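Local structure of cellulose 1,4-beta-cellobiosidase (Melanocarpus albomyces, 2RFW) at residues A[222-228]-A[259-265]; A[121-125]-A[290-294]. The protein probably hydrolyses beta-1,4-glucosidic linkages in cellulose and cello-oligomers, releasing cellobiose, as a family 7 glycoside hydrolase. All coordinates share one frame. Residue numbers count along the deposited sequence, not the author numbering.

Interaction 1: A[222-228]-A[259-265]; sequences AFAFTPH and NGCDYNP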
ATOM      1  N   ALA A 222     -10.753   3.406 -11.486  1.00 25.04           N
ATOM      2  CA  ALA A 222     -10.692   4.592 -10.627  1.00 31.40           C
ATOM      3  C   ALA A 222      -9.373   4.593  -9.864  1.00 37.42           C
ATOM      4  O   ALA A 222      -8.769   3.555  -9.584  1.00 24.08           O
ATOM      5  CB  ALA A 222     -11.871   4.697  -9.680  1.00 28.48           C
ATOM      6  N   PHE A 223      -8.908   5.796  -9.525  1.00 27.08           N
ATOM      7  CA  PHE A 223      -7.693   5.838  -8.712  1.00 24.26           C
ATOM      8  C   PHE A 223      -7.951   6.801  -7.555  1.00 22.19           C
ATOM      9  O   PHE A 223      -9.072   7.241  -7.336  1.00 25.54           O
ATOM     10  CB  PHE A 223      -6.461   6.234  -9.509  1.00 32.54           C
ATOM     11  CG  PHE A 223      -6.402   7.679  -9.971  1.00 30.51           C
ATOM     12  CD1 PHE A 223      -5.781   8.652  -9.210  1.00 23.45           C
ATOM     13  CD2 PHE A 223      -6.976   8.053 -11.177  1.00 35.60           C
ATOM     14  CE1 PHE A 223      -5.714   9.965  -9.634  1.00 26.91           C
ATOM     15  CE2 PHE A 223      -6.932   9.368 -11.599  1.00 28.94           C
ATOM     16  CZ  PHE A 223      -6.323  10.330 -10.819  1.00 17.08           C
ATOM     17  N   ALA A 224      -6.880   7.100  -6.839  1.00 26.05           N
ATOM     18  CA  ALA A 224      -7.000   7.926  -5.655  1.00 16.27           C
ATOM     19  C   ALA A 224      -5.608   8.231  -5.121  1.00 30.07           C
ATOM     20  O   ALA A 224      -4.843   7.311  -4.826  1.00 26.13           O
ATOM     21  CB  ALA A 224      -7.834   7.206  -4.610  1.00 22.66           C
ATOM     22  N   PHE A 225      -5.313   9.514  -5.018  1.00 28.18           N
ATOM     23  CA  PHE A 225      -4.152   9.991  -4.284  1.00 21.82           C
ATOM     24  C   PHE A 225      -4.607  10.132  -2.837  1.00 28.15           C
ATOM     25  O   PHE A 225      -5.638  10.757  -2.595  1.00 27.99           O
ATOM     26  CB  PHE A 225      -3.671  11.318  -4.829  1.00 25.91           C
ATOM     27  CG  PHE A 225      -2.230  11.712  -4.618  1.00 32.69           C
ATOM     28  CD1 PHE A 225      -1.699  12.761  -5.363  1.00 31.64           C
ATOM     29  CD2 PHE A 225      -1.407  11.071  -3.710  1.00 35.77           C
ATOM     30  CE1 PHE A 225      -0.390  13.157  -5.198  1.00 13.11           C
ATOM     31  CE2 PHE A 225      -0.089  11.459  -3.549  1.00 39.31           C
ATOM     32  CZ  PHE A 225       0.429  12.501  -4.298  1.00 33.00           C
ATOM     33  N   THR A 226      -3.873   9.576  -1.882  1.00 33.57           N
ATOM     34  CA  THR A 226      -4.321   9.752  -0.500  1.00 25.59           C
ATOM     35  C   THR A 226      -3.166   9.983   0.447  1.00 18.24           C
ATOM     36  O   THR A 226      -2.529   9.022   0.883  1.00 14.24           O
ATOM     37  CB  THR A 226      -5.104   8.501  -0.047  1.00 25.66           C
ATOM     38  OG1 THR A 226      -6.013   8.126  -1.091  1.00 34.03           O
ATOM     39  CG2 THR A 226      -5.936   8.786   1.189  1.00 21.29           C
ATOM     40  N   PRO A 227      -2.812  11.204   0.829  1.00 17.19           N
ATOM     41  CA  PRO A 227      -1.778  11.299   1.875  1.00 13.43           C
ATOM     42  C   PRO A 227      -2.321  11.024   3.264  1.00 29.95           C
ATOM     43  O   PRO A 227      -3.506  11.207   3.567  1.00 26.52           O
ATOM     44  CB  PRO A 227      -1.387  12.779   1.776  1.00 13.73           C
ATOM     45  CG  PRO A 227      -2.695  13.444   1.443  1.00 11.92           C
ATOM     46  CD  PRO A 227      -3.283  12.521   0.391  1.00 17.46           C
ATOM     47  N   HIS A 228      -1.479  10.583   4.205  1.00 33.41           N
ATOM     48  CA  HIS A 228      -2.000  10.354   5.552  1.00 24.54           C
ATOM     49  C   HIS A 228      -0.943  10.636   6.610  1.00 29.24           C
ATOM     50  O   HIS A 228       0.075   9.928   6.613  1.00 21.98           O
ATOM     51  CB  HIS A 228      -2.433   8.915   5.762  1.00 24.91           C
ATOM     52  CG  HIS A 228      -3.326   8.199   4.828  1.00 32.76           C
ATOM     53  ND1 HIS A 228      -4.537   7.680   5.254  1.00 33.96           N
ATOM     54  CD2 HIS A 228      -3.230   7.863   3.521  1.00 29.47           C
ATOM     55  CE1 HIS A 228      -5.142   7.080   4.246  1.00 24.46           C
ATOM     56  NE2 HIS A 228      -4.372   7.180   3.181  1.00 20.97           N
ATOM     57  N   ASN A 259      -8.174   7.605   7.109  1.00 13.66           N
ATOM     58  CA  ASN A 259      -8.879   7.971   5.884  1.00 17.19           C
ATOM     59  C   ASN A 259      -8.107   9.003   5.072  1.00 25.82           C
ATOM     60  O   ASN A 259      -8.225   9.066   3.848  1.00 20.60           O
ATOM     61  CB  ASN A 259     -10.281   8.491   6.213  1.00 16.30           C
ATOM     62  CG  ASN A 259     -11.074   7.531   7.089  1.00 17.34           C
ATOM     63  OD1 ASN A 259     -10.748   6.355   7.255  1.00 21.58           O
ATOM     64  ND2 ASN A 259     -12.155   8.038   7.665  1.00 13.78           N
ATOM     65  N   GLY A 260      -7.286   9.819   5.742  1.00 20.76           N
ATOM     66  CA  GLY A 260      -6.527  10.815   5.006  1.00 18.44           C
ATOM     67  C   GLY A 260      -7.470  11.736   4.217  1.00 30.89           C
ATOM     68  O   GLY A 260      -8.675  11.691   4.472  1.00 28.76           O
ATOM     69  N   CYS A 261      -6.872  12.487   3.322  1.00 25.18           N
ATOM     70  CA  CYS A 261      -7.351  13.471   2.377  1.00 30.27           C
ATOM     71  C   CYS A 261      -7.140  12.978   0.949  1.00 30.24           C
ATOM     72  O   CYS A 261      -6.024  13.061   0.425  1.00 26.37           O
ATOM     73  CB  CYS A 261      -6.612  14.792   2.592  1.00 31.77           C
ATOM     74  SG  CYS A 261      -7.347  16.226   1.768  1.00 54.48           S
ATOM     75  N   ASP A 262      -8.194  12.452   0.322  1.00 18.84           N
ATOM     76  CA  ASP A 262      -8.017  11.762  -0.947  1.00 13.52           C
ATOM     77  C   ASP A 262      -8.407  12.566  -2.175  1.00 16.95           C
ATOM     78  O   ASP A 262      -9.408  13.281  -2.213  1.00 25.94           O
ATOM     79  CB  ASP A 262      -8.867  10.472  -0.946  1.00 10.73           C
ATOM     80  CG  ASP A 262     -10.333  10.841  -0.902  1.00 13.06           C
ATOM     81  OD1 ASP A 262     -10.634  11.868  -0.254  1.00 29.34           O
ATOM     82  OD2 ASP A 262     -11.158  10.122  -1.499  1.00 24.16           O
ATOM     83  N   TYR A 263      -7.612  12.433  -3.253  1.00 10.00           N
ATOM     84  CA  TYR A 263      -8.089  12.970  -4.521  1.00  8.21           C
ATOM     85  C   TYR A 263      -8.378  11.761  -5.430  1.00 19.10           C
ATOM     86  O   TYR A 263      -7.492  11.242  -6.098  1.00 22.89           O
ATOM     87  CB  TYR A 263      -7.178  13.955  -5.244  1.00 17.46           C
ATOM     88  CG  TYR A 263      -7.946  15.014  -6.033  1.00  9.23           C
ATOM     89  CD1 TYR A 263      -8.265  16.241  -5.482  1.00 24.08           C
ATOM     90  CD2 TYR A 263      -8.351  14.761  -7.334  1.00 14.57           C
ATOM     91  CE1 TYR A 263      -8.962  17.180  -6.219  1.00 31.12           C
ATOM     92  CE2 TYR A 263      -9.045  15.686  -8.078  1.00 23.55           C
ATOM     93  CZ  TYR A 263      -9.352  16.905  -7.510  1.00 34.40           C
ATOM     94  OH  TYR A 263     -10.047  17.848  -8.237  1.00 50.27           O
ATOM     95  N   ASN A 264      -9.633  11.346  -5.366  1.00 16.11           N
ATOM     96  CA  ASN A 264     -10.220  10.431  -6.332  1.00 23.52           C
ATOM     97  C   ASN A 264     -11.105  11.291  -7.243  1.00 16.50           C
ATOM     98  O   ASN A 264     -12.073  11.887  -6.776  1.00 37.89           O
ATOM     99  CB  ASN A 264     -11.014   9.294  -5.718  1.00 20.61           C
ATOM    100  CG  ASN A 264     -11.904   8.516  -6.655  1.00 25.29           C
ATOM    101  OD1 ASN A 264     -12.751   9.042  -7.374  1.00 36.28           O
ATOM    102  ND2 ASN A 264     -11.767   7.188  -6.678  1.00 12.97           N
ATOM    103  N   PRO A 265     -10.742  11.292  -8.514  1.00 19.25           N
ATOM    104  CA  PRO A 265     -11.529  11.967  -9.547  1.00 21.19           C
ATOM    105  C   PRO A 265     -13.021  11.664  -9.499  1.00 29.92           C
ATOM    106  O   PRO A 265     -13.867  12.566  -9.416  1.00 16.41           O
ATOM    107  CB  PRO A 265     -10.958  11.344 -10.833  1.00 31.56           C
ATOM    108  CG  PRO A 265      -9.528  11.075 -10.492  1.00 30.85           C
ATOM    109  CD  PRO A 265      -9.547  10.618  -9.058  1.00 15.74           C
TER
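The CD–CG edge of the P265 ring rests on one face of F223, with CD 3.8 Å from the centroid of the F223 ring and 16° off the ring normal, a CH-pi contact. A rigid pyrrolidine with polarised CH groups suits this spot, and proline also fits the first turn of a helix, where no backbone NH is needed. Further along, F225 CB and Y263 CB meet at 4.4 Å, and P227 CG sits 4.3 Å from C261 CB. At the far end G260 CA rests over the imidazole face of H228, 4.1 Å from its centroid. Glycine suits this place: its phi is positive, and an ideal CB would clash with P227 O and H228 ND1.

The backbones run roughly antiparallel but pair at one bridge. F225 N donates to Y263 O (3.0 Å) and Y263 N to F225 O (2.7 Å), while CA-H...O contacts, such as A224 CA to Y263 O at 3.4 Å, extend the approach on both sides. Outward, the polar side chains turn to other partners: D262 forms a salt bridge with R267, H228 ND1 is hydrogen-bonded to D257 O, and N264, as N-cap, accepts from R267 N through OD1.

Strand 222-228, in the curved beta-sheet fold of family 7 (concanavalin clan), is joined to strand 206-219 by backbone hydrogen bonds of T226 with D214 and of H228 with E212, while 259-265 adds one antiparallel bridge to its edge. That segment leads into helix 265-268 and is tied by the C261–C329 disulfide to helix 326-335; F223 and F225 pack on strand 297-303.

Interaction 2: A[121-125]-A[290-294]; sequences NLMGN and SRFEE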
ATOM      1  N   ASN A 121      13.542  10.404   0.275  1.00 11.66           N
ATOM      2  CA  ASN A 121      13.239  11.692   0.898  1.00 17.39           C
ATOM      3  C   ASN A 121      12.170  12.399   0.091  1.00 11.02           C
ATOM      4  O   ASN A 121      12.400  12.777  -1.057  1.00 16.63           O
ATOM      5  CB  ASN A 121      14.507  12.539   1.032  1.00 20.56           C
ATOM      6  CG  ASN A 121      15.336  12.039   2.210  1.00  9.05           C
ATOM      7  OD1 ASN A 121      15.480  12.776   3.184  1.00 36.47           O
ATOM      8  ND2 ASN A 121      15.851  10.829   2.129  1.00 39.13           N
ATOM      9  N   LEU A 122      10.975  12.573   0.651  1.00 19.31           N
ATOM     10  CA  LEU A 122       9.850  13.032  -0.159  1.00 16.48           C
ATOM     11  C   LEU A 122       9.773  14.515  -0.472  1.00 17.85           C
ATOM     12  O   LEU A 122       9.540  14.928  -1.610  1.00 19.56           O
ATOM     13  CB  LEU A 122       8.536  12.683   0.577  1.00 17.91           C
ATOM     14  CG  LEU A 122       8.001  11.301   0.193  1.00 20.31           C
ATOM     15  CD1 LEU A 122       9.066  10.265   0.511  1.00 32.03           C
ATOM     16  CD2 LEU A 122       6.686  11.043   0.898  1.00 12.46           C
ATOM     17  N   MET A 123       9.917  15.340   0.561  1.00 17.16           N
ATOM     18  CA  MET A 123       9.673  16.780   0.424  1.00 11.63           C
ATOM     19  C   MET A 123      10.750  17.403  -0.463  1.00 34.50           C
ATOM     20  O   MET A 123      11.946  17.180  -0.238  1.00 18.17           O
ATOM     21  CB  MET A 123       9.593  17.403   1.814  1.00  8.37           C
ATOM     22  CG  MET A 123       9.600  18.902   1.926  1.00 26.84           C
ATOM     23  SD  MET A 123       8.030  19.754   1.893  1.00 29.47           S
ATOM     24  CE  MET A 123       6.969  18.823   2.998  1.00  9.70           C
ATOM     25  N   GLY A 124      10.269  18.148  -1.448  1.00 41.62           N
ATOM     26  CA  GLY A 124      11.014  18.781  -2.517  1.00 46.15           C
ATOM     27  C   GLY A 124      11.292  17.794  -3.636  1.00 46.34           C
ATOM     28  O   GLY A 124      12.248  17.922  -4.407  1.00 24.79           O
ATOM     29  N   ASN A 125      10.449  16.761  -3.711  1.00 47.67           N
ATOM     30  CA  ASN A 125      10.671  15.624  -4.593  1.00 33.50           C
ATOM     31  C   ASN A 125       9.418  15.141  -5.305  1.00 30.93           C
ATOM     32  O   ASN A 125       8.282  15.235  -4.837  1.00 26.15           O
ATOM     33  CB  ASN A 125      11.281  14.484  -3.757  1.00 31.42           C
ATOM     34  CG  ASN A 125      12.762  14.692  -3.514  1.00 33.31           C
ATOM     35  OD1 ASN A 125      13.403  13.958  -2.755  1.00 35.52           O
ATOM     36  ND2 ASN A 125      13.349  15.694  -4.163  1.00 15.60           N
ATOM     37  N   SER A 290       3.976  12.254  -9.204  1.00 27.52           N
ATOM     38  CA  SER A 290       3.311  12.704  -7.976  1.00 17.83           C
ATOM     39  C   SER A 290       4.266  13.547  -7.155  1.00 14.43           C
ATOM     40  O   SER A 290       5.404  13.134  -6.905  1.00 29.51           O
ATOM     41  CB  SER A 290       2.831  11.451  -7.239  1.00 15.13           C
ATOM     42  OG  SER A 290       2.441  10.476  -8.208  1.00 13.55           O
ATOM     43  N   ARG A 291       3.851  14.746  -6.762  1.00 18.41           N
ATOM     44  CA  ARG A 291       4.799  15.720  -6.227  1.00 28.82           C
ATOM     45  C   ARG A 291       4.484  16.162  -4.807  1.00 34.75           C
ATOM     46  O   ARG A 291       3.347  16.499  -4.491  1.00 50.96           O
ATOM     47  CB  ARG A 291       4.835  16.924  -7.182  1.00 42.56           C
ATOM     48  CG  ARG A 291       5.501  16.577  -8.507  1.00 43.80           C
ATOM     49  CD  ARG A 291       4.817  17.284  -9.668  1.00 43.74           C
ATOM     50  NE  ARG A 291       5.750  17.458 -10.784  1.00 38.33           N
ATOM     51  CZ  ARG A 291       5.745  18.540 -11.552  1.00 28.86           C
ATOM     52  NH1 ARG A 291       4.868  19.508 -11.320  1.00 21.07           N
ATOM     53  NH2 ARG A 291       6.615  18.635 -12.545  1.00 31.75           N
ATOM     54  N   PHE A 292       5.499  16.137  -3.948  1.00 36.27           N
ATOM     55  CA  PHE A 292       5.370  16.317  -2.514  1.00 28.00           C
ATOM     56  C   PHE A 292       6.100  17.543  -1.969  1.00 18.89           C
ATOM     57  O   PHE A 292       7.275  17.407  -1.625  1.00 42.78           O
ATOM     58  CB  PHE A 292       5.940  15.105  -1.766  1.00 10.44           C
ATOM     59  CG  PHE A 292       5.941  13.803  -2.538  1.00 12.34           C
ATOM     60  CD1 PHE A 292       7.097  13.051  -2.628  1.00 22.95           C
ATOM     61  CD2 PHE A 292       4.791  13.336  -3.144  1.00 28.41           C
ATOM     62  CE1 PHE A 292       7.092  11.856  -3.322  1.00 30.65           C
ATOM     63  CE2 PHE A 292       4.782  12.149  -3.851  1.00 38.89           C
ATOM     64  CZ  PHE A 292       5.943  11.404  -3.939  1.00 33.87           C
ATOM     65  N   GLU A 293       5.425  18.663  -1.889  1.00 24.27           N
ATOM     66  CA  GLU A 293       5.917  19.957  -1.459  1.00 35.31           C
ATOM     67  C   GLU A 293       5.320  20.346  -0.107  1.00 39.74           C
ATOM     68  O   GLU A 293       4.626  19.537   0.512  1.00 37.80           O
ATOM     69  CB  GLU A 293       5.557  21.047  -2.475  1.00 37.76           C
ATOM     70  CG  GLU A 293       5.768  20.683  -3.935  1.00 36.57           C
ATOM     71  CD  GLU A 293       5.280  21.762  -4.883  1.00 35.73           C
ATOM     72  OE1 GLU A 293       4.123  21.686  -5.344  1.00 22.07           O
ATOM     73  OE2 GLU A 293       6.059  22.691  -5.183  1.00 24.37           O
ATOM     74  N   GLU A 294       5.580  21.583   0.322  1.00 25.71           N
ATOM     75  CA  GLU A 294       4.922  22.071   1.540  1.00 28.02           C
ATOM     76  C   GLU A 294       3.490  22.465   1.218  1.00 31.03           C
ATOM     77  O   GLU A 294       3.206  23.359   0.414  1.00 23.19           O
ATOM     78  CB  GLU A 294       5.700  23.230   2.159  1.00 24.44           C
ATOM     79  CG  GLU A 294       5.308  23.570   3.590  1.00 17.70           C
ATOM     80  CD  GLU A 294       6.182  24.648   4.202  1.00 25.81           C
ATOM     81  OE1 GLU A 294       5.650  25.515   4.934  1.00 32.02           O
ATOM     82  OE2 GLU A 294       7.415  24.640   3.965  1.00 36.03           O
TER
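F292 holds an unusual chi1 of -26°, between the standard wells, which sets its ring beneath the type II turn L122–N125. L122, with chi1 m and chi2 p, meets it closely: L122 CG is 3.4 Å from F292 CD1, and L122 CD2 lies over one ring face, as a branched aliphatic side chain can. M123 starts out t, then bends through p at chi2 and chi3. This flexible, unbranched chain folds back to put SD 3.4 Å from both E293 C and E294 N. G124 occupies the third turn position with phi 82°, readily adopted without a side chain, and its N donates to F292 O (3.1 Å). N125 O accepts from F292 N, also at 3.1 Å. R291 pairs through NE with E126 in a salt bridge.

The turn, linking strands 101-120 and 125-132, docks on the end of strand 285-292, the antiparallel partner of 125-132 in the curved beta-sheet fold. Helix 347-355 packs on L122, M123 and F292 through L355, while F146 meets the F292 ring at about 90°.

From the N terminus, the chain first reaches 121-125, the turn between strands 101-120 and 125-132, and 290-294 later comes back against it. Interaction 2 therefore closes a long loop, with 164 residues between its segments. Interaction 1 is nested wholly inside that loop: 222-228 pairs with 259-265 after just 30 intervening residues, mostly without regular structure. The long-range closure brings the end of strand 285-292 to the turn, whereas the shorter one draws the irregular stretch before helix 265-268 against strand 222-228. Their centres lie about 16 Å apart, both reach the same sheet, and they touch directly where F225 CZ packs 3.9 Å from S290 CB.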